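Local coordinates for RNA-binding protein RO60 (Deinococcus radiodurans, PDB 2NVO) that binds several small RNAs that accumulate during recovery from ultraviolet irradiation and contributes to the resistance of the bacterium to that radiation, at residues H314-L319 and A392-L397; A350-F355 and A399-P404. All blocks are in the same frame, centred on the assembly; numbering follows the deposited sequence.

Followed from the N terminus, the chain first lays down helices 315-326 and 341-354, two successive helices of the TROVE part of the protein, and then continues to strand 364-369 and helix 388-402 of the VWFA-like domain. Interaction 1 closes a loop of 72 residues between 314-319 and 392-397, and interaction 2 one of 43 residues between 350-355 and 399-404. Because the segments alternate along the chain, the loops cross instead of nesting. Both contacts end on helix 388-402, their centres about 8 Å apart, and they meet directly where P315 packs on F351. Together they join two TROVE helices to the VWFA-like domain that closes the ring-shaped monomer.

Interaction 1 (H314-L319 and A392-L397); sequences HPLDAL and AAAMSL
L316 and A394 mark the closest backbone approach, their CA atoms 7.5 Å apart, where the first turn of helix 315-326 faces the middle of helix 388-402. The axes of the segments 315-319 and 392-397 run roughly antiparallel, at 146° to each other, and come no nearer than 11.0 Å, a spacing bridged by side chains.

L316 does most of the bridging by dividing its two methyls. CD2 meets the small CB of A394 at 3.8 Å, while CD1 meets the sulfur of M395, with 3.5 Å between L316 CD1 and M395 SD. The CA-CB bond of M395 does not point at the other helix; bends at chi2 (-56°) and chi3 (-65°) swing SD round to L316, and the side chain crosses the leucine at about a right angle. One turn on, L319 adds a looser touch, its CD2 lying 4.3 Å from A394 CB, so two leucines converge on one alanine methyl.

The helix start that presents L316 is secured by a capping box. L316 N donates to H314 ND1 at 3.1 Å, and H314 N in turn donates to D317 OD2 at 2.9 Å, reaching it from above the carboxylate plane. The imidazole thus takes the backbone N-H of the residue whose methyls make the contact. Around this pairing, L319 and A394 both also pack on L426, and L316 on F518.

No hydrogen bond passes between the segments: the two hydrogen bonds of the cap stay within 314-319, and carbon and sulfur form a small apolar seam between TROVE helix and VWFA-like domain.

Interaction 2 (A350-F355 and A399-P404); sequences AFTLAF and ALRTEP
A cation-pi interaction between F355 and R401 dominates this contact, which joins residues 350-355 to the last turn of helix 388-402, a helix of the VWFA-like domain. R401 CZ stands 4.7 Å from the centroid of the F355 ring, only 20° off its normal. The guanidinium is not laid flat, however: its plane is turned 45° from the ring, and NH1 is the atom over the ring centre, 3.7 Å above it. The aliphatic part of R401 also shares the contact, with its CD 3.7 Å from F355 CD1. Extended from CG to NE, the arginine chain carries its charged end across the ring.

F355 is itself held in place from more than one direction. Its ring edge receives F351 O in plane, its CE2 rests over a face of the F351 ring, and P315, L397 and I398 pack against it.

The guanidinium is also hydrogen-bonded: NE donates to P422 O. This probably helps to fix its position over the phenyl face.

T402 contributes a methyl, CG2 approaching F355 O at 3.8 Å, while its hydroxyl is hydrogen-bonded to I398 O in its own helix. Water completes the junction on the T352 side: one molecule donates to T352 O and accepts a weak bond from R401 NH1, and R401 NH1 donates to the oxygen of a second water, 2.8 Å away, which has a weak bond to T352 OG1.

Interaction 1 (H314-L319 and A392-L397)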
# COMPACT_ATOMS: atom_id res chain seq x y z
N HIS A 314 1.52 4.35 -10.31
CA HIS A 314 1.73 3.06 -10.93
C HIS A 314 0.66 2.92 -11.99
O HIS A 314 -0.42 3.47 -11.84
CB HIS A 314 1.60 1.97 -9.87
CG HIS A 314 2.02 0.62 -10.34
ND1 HIS A 314 1.17 -0.23 -11.02
CD2 HIS A 314 3.19 -0.04 -10.22
CE1 HIS A 314 1.80 -1.36 -11.29
NE2 HIS A 314 3.03 -1.27 -10.83
N PRO A 315 0.95 2.20 -13.08
CA PRO A 315 -0.09 2.05 -14.10
C PRO A 315 -1.42 1.50 -13.54
O PRO A 315 -2.47 1.96 -13.95
CB PRO A 315 0.55 1.08 -15.11
CG PRO A 315 2.03 1.28 -14.92
CD PRO A 315 2.21 1.54 -13.45
N LEU A 316 -1.35 0.55 -12.60
CA LEU A 316 -2.56 0.02 -11.95
C LEU A 316 -3.32 1.08 -11.14
O LEU A 316 -4.53 0.97 -10.95
CB LEU A 316 -2.20 -1.17 -11.06
CG LEU A 316 -1.83 -2.42 -11.83
CD1 LEU A 316 -1.43 -3.53 -10.86
CD2 LEU A 316 -3.00 -2.84 -12.71
N ASP A 317 -2.62 2.08 -10.64
CA ASP A 317 -3.26 3.22 -9.98
C ASP A 317 -4.15 3.94 -10.98
O ASP A 317 -5.27 4.32 -10.66
CB ASP A 317 -2.22 4.21 -9.46
CG ASP A 317 -1.46 3.69 -8.26
OD1 ASP A 317 -2.01 2.82 -7.54
OD2 ASP A 317 -0.32 4.16 -8.02
N ALA A 318 -3.65 4.12 -12.21
CA ALA A 318 -4.44 4.79 -13.21
C ALA A 318 -5.57 3.89 -13.68
O ALA A 318 -6.67 4.36 -13.92
CB ALA A 318 -3.55 5.23 -14.40
N LEU A 319 -5.30 2.59 -13.82
CA LEU A 319 -6.34 1.67 -14.26
C LEU A 319 -7.47 1.66 -13.21
O LEU A 319 -8.62 1.76 -13.57
CB LEU A 319 -5.79 0.26 -14.50
CG LEU A 319 -6.82 -0.76 -15.05
CD1 LEU A 319 -7.61 -0.20 -16.24
CD2 LEU A 319 -6.13 -2.10 -15.43
N ALA A 392 -3.90 -9.38 -14.84
CA ALA A 392 -2.78 -10.17 -15.32
C ALA A 392 -2.21 -9.64 -16.65
O ALA A 392 -0.98 -9.67 -16.88
CB ALA A 392 -3.19 -11.65 -15.45
N ALA A 393 -3.10 -9.18 -17.53
CA ALA A 393 -2.68 -8.57 -18.80
C ALA A 393 -1.95 -7.28 -18.57
O ALA A 393 -0.94 -7.00 -19.26
CB ALA A 393 -3.88 -8.36 -19.74
N ALA A 394 -2.44 -6.48 -17.62
CA ALA A 394 -1.77 -5.24 -17.21
C ALA A 394 -0.35 -5.52 -16.69
O ALA A 394 0.63 -4.89 -17.12
CB ALA A 394 -2.61 -4.48 -16.14
N MET A 395 -0.24 -6.50 -15.78
CA MET A 395 1.05 -6.86 -15.19
C MET A 395 2.01 -7.45 -16.24
O MET A 395 3.22 -7.28 -16.14
CB MET A 395 0.88 -7.84 -14.02
CG MET A 395 0.17 -7.23 -12.79
SD MET A 395 0.99 -5.75 -12.14
CE MET A 395 2.55 -6.39 -11.58
N SER A 396 1.46 -8.15 -17.23
CA SER A 396 2.26 -8.71 -18.33
C SER A 396 2.87 -7.58 -19.16
O SER A 396 4.07 -7.57 -19.42
CB SER A 396 1.40 -9.59 -19.23
OG SER A 396 1.04 -10.80 -18.58
N LEU A 397 2.03 -6.62 -19.54
CA LEU A 397 2.50 -5.44 -20.27
C LEU A 397 3.61 -4.71 -19.51
O LEU A 397 4.65 -4.33 -20.09
CB LEU A 397 1.37 -4.49 -20.58
CG LEU A 397 0.40 -5.01 -21.64
CD1 LEU A 397 -0.73 -4.02 -21.78
CD2 LEU A 397 1.14 -5.23 -23.00

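Interaction 2 (A350-F355 and A399-P404)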
# COMPACT_ATOMS: atom_id res chain seq x y z
N ALA A 350 -2.76 8.15 -18.96
CA ALA A 350 -2.00 8.09 -17.72
C ALA A 350 -1.46 6.68 -17.47
O ALA A 350 -0.32 6.51 -17.04
CB ALA A 350 -2.85 8.57 -16.54
N PHE A 351 -2.28 5.67 -17.75
CA PHE A 351 -1.86 4.28 -17.63
C PHE A 351 -0.58 4.01 -18.42
O PHE A 351 0.40 3.51 -17.88
CB PHE A 351 -2.99 3.38 -18.12
CG PHE A 351 -2.65 1.92 -18.18
CD1 PHE A 351 -2.69 1.14 -17.04
CD2 PHE A 351 -2.36 1.31 -19.40
CE1 PHE A 351 -2.42 -0.23 -17.09
CE2 PHE A 351 -2.08 -0.06 -19.46
CZ PHE A 351 -2.11 -0.83 -18.29
N THR A 352 -0.59 4.38 -19.69
CA THR A 352 0.58 4.18 -20.57
C THR A 352 1.78 4.99 -20.09
O THR A 352 2.90 4.47 -20.04
CB THR A 352 0.22 4.51 -22.02
OG1 THR A 352 -0.88 3.68 -22.42
CG2 THR A 352 1.42 4.26 -22.95
N LEU A 353 1.56 6.24 -19.71
CA LEU A 353 2.65 7.12 -19.26
C LEU A 353 3.28 6.65 -17.97
O LEU A 353 4.47 6.88 -17.73
CB LEU A 353 2.14 8.56 -19.10
CG LEU A 353 1.66 9.25 -20.37
CD1 LEU A 353 0.95 10.58 -20.07
CD2 LEU A 353 2.83 9.46 -21.32
N ALA A 354 2.51 5.98 -17.13
CA ALA A 354 3.01 5.53 -15.83
C ALA A 354 4.02 4.38 -15.92
O ALA A 354 4.78 4.16 -14.99
CB ALA A 354 1.83 5.16 -14.89
N PHE A 355 4.04 3.65 -17.03
CA PHE A 355 5.01 2.57 -17.22
C PHE A 355 6.45 3.07 -17.06
O PHE A 355 7.30 2.38 -16.52
CB PHE A 355 4.87 1.94 -18.60
CG PHE A 355 3.75 0.96 -18.70
CD1 PHE A 355 4.01 -0.39 -18.87
CD2 PHE A 355 2.43 1.38 -18.63
CE1 PHE A 355 2.97 -1.30 -18.97
CE2 PHE A 355 1.39 0.47 -18.75
CZ PHE A 355 1.66 -0.86 -18.92
N ALA A 399 5.72 -6.00 -17.20
CA ALA A 399 6.93 -6.82 -17.29
C ALA A 399 7.60 -6.68 -18.67
O ALA A 399 8.79 -6.37 -18.76
CB ALA A 399 6.64 -8.27 -16.98
N LEU A 400 6.81 -6.91 -19.72
CA LEU A 400 7.32 -6.83 -21.08
C LEU A 400 8.00 -5.49 -21.38
O LEU A 400 9.02 -5.45 -22.05
CB LEU A 400 6.21 -7.12 -22.08
CG LEU A 400 5.85 -8.62 -22.09
CD1 LEU A 400 4.47 -8.87 -22.66
CD2 LEU A 400 6.91 -9.44 -22.84
N ARG A 401 7.45 -4.41 -20.84
CA ARG A 401 7.96 -3.08 -21.11
C ARG A 401 9.08 -2.61 -20.16
O ARG A 401 9.77 -1.65 -20.47
CB ARG A 401 6.82 -2.04 -21.13
CG ARG A 401 5.89 -2.20 -22.33
CD ARG A 401 4.84 -1.09 -22.43
NE ARG A 401 3.80 -1.48 -23.39
CZ ARG A 401 2.56 -1.00 -23.41
NH1 ARG A 401 2.18 -0.09 -22.53
NH2 ARG A 401 1.69 -1.45 -24.32
N THR A 402 9.28 -3.28 -19.03
CA THR A 402 10.16 -2.73 -18.00
C THR A 402 11.26 -3.65 -17.51
O THR A 402 12.24 -3.19 -16.92
CB THR A 402 9.40 -2.23 -16.74
OG1 THR A 402 8.80 -3.35 -16.05
CG2 THR A 402 8.35 -1.22 -17.11
N GLU A 403 11.11 -4.95 -17.72
CA GLU A 403 12.10 -5.91 -17.27
C GLU A 403 13.06 -6.23 -18.41
O GLU A 403 12.70 -6.08 -19.58
CB GLU A 403 11.43 -7.19 -16.75
CG GLU A 403 10.53 -6.99 -15.53
CD GLU A 403 11.30 -6.60 -14.27
OE1 GLU A 403 12.54 -6.80 -14.25
OE2 GLU A 403 10.67 -6.10 -13.30
N PRO A 404 14.29 -6.67 -18.08
CA PRO A 404 15.34 -7.01 -19.05
C PRO A 404 14.81 -8.01 -20.05
O PRO A 404 15.06 -7.94 -21.25
CB PRO A 404 16.41 -7.71 -18.21
CG PRO A 404 16.15 -7.31 -16.82
CD PRO A 404 14.74 -6.82 -16.68
O HOH W 1 -0.54 0.37 -23.16
O HOH W 2 4.14 2.30 -21.68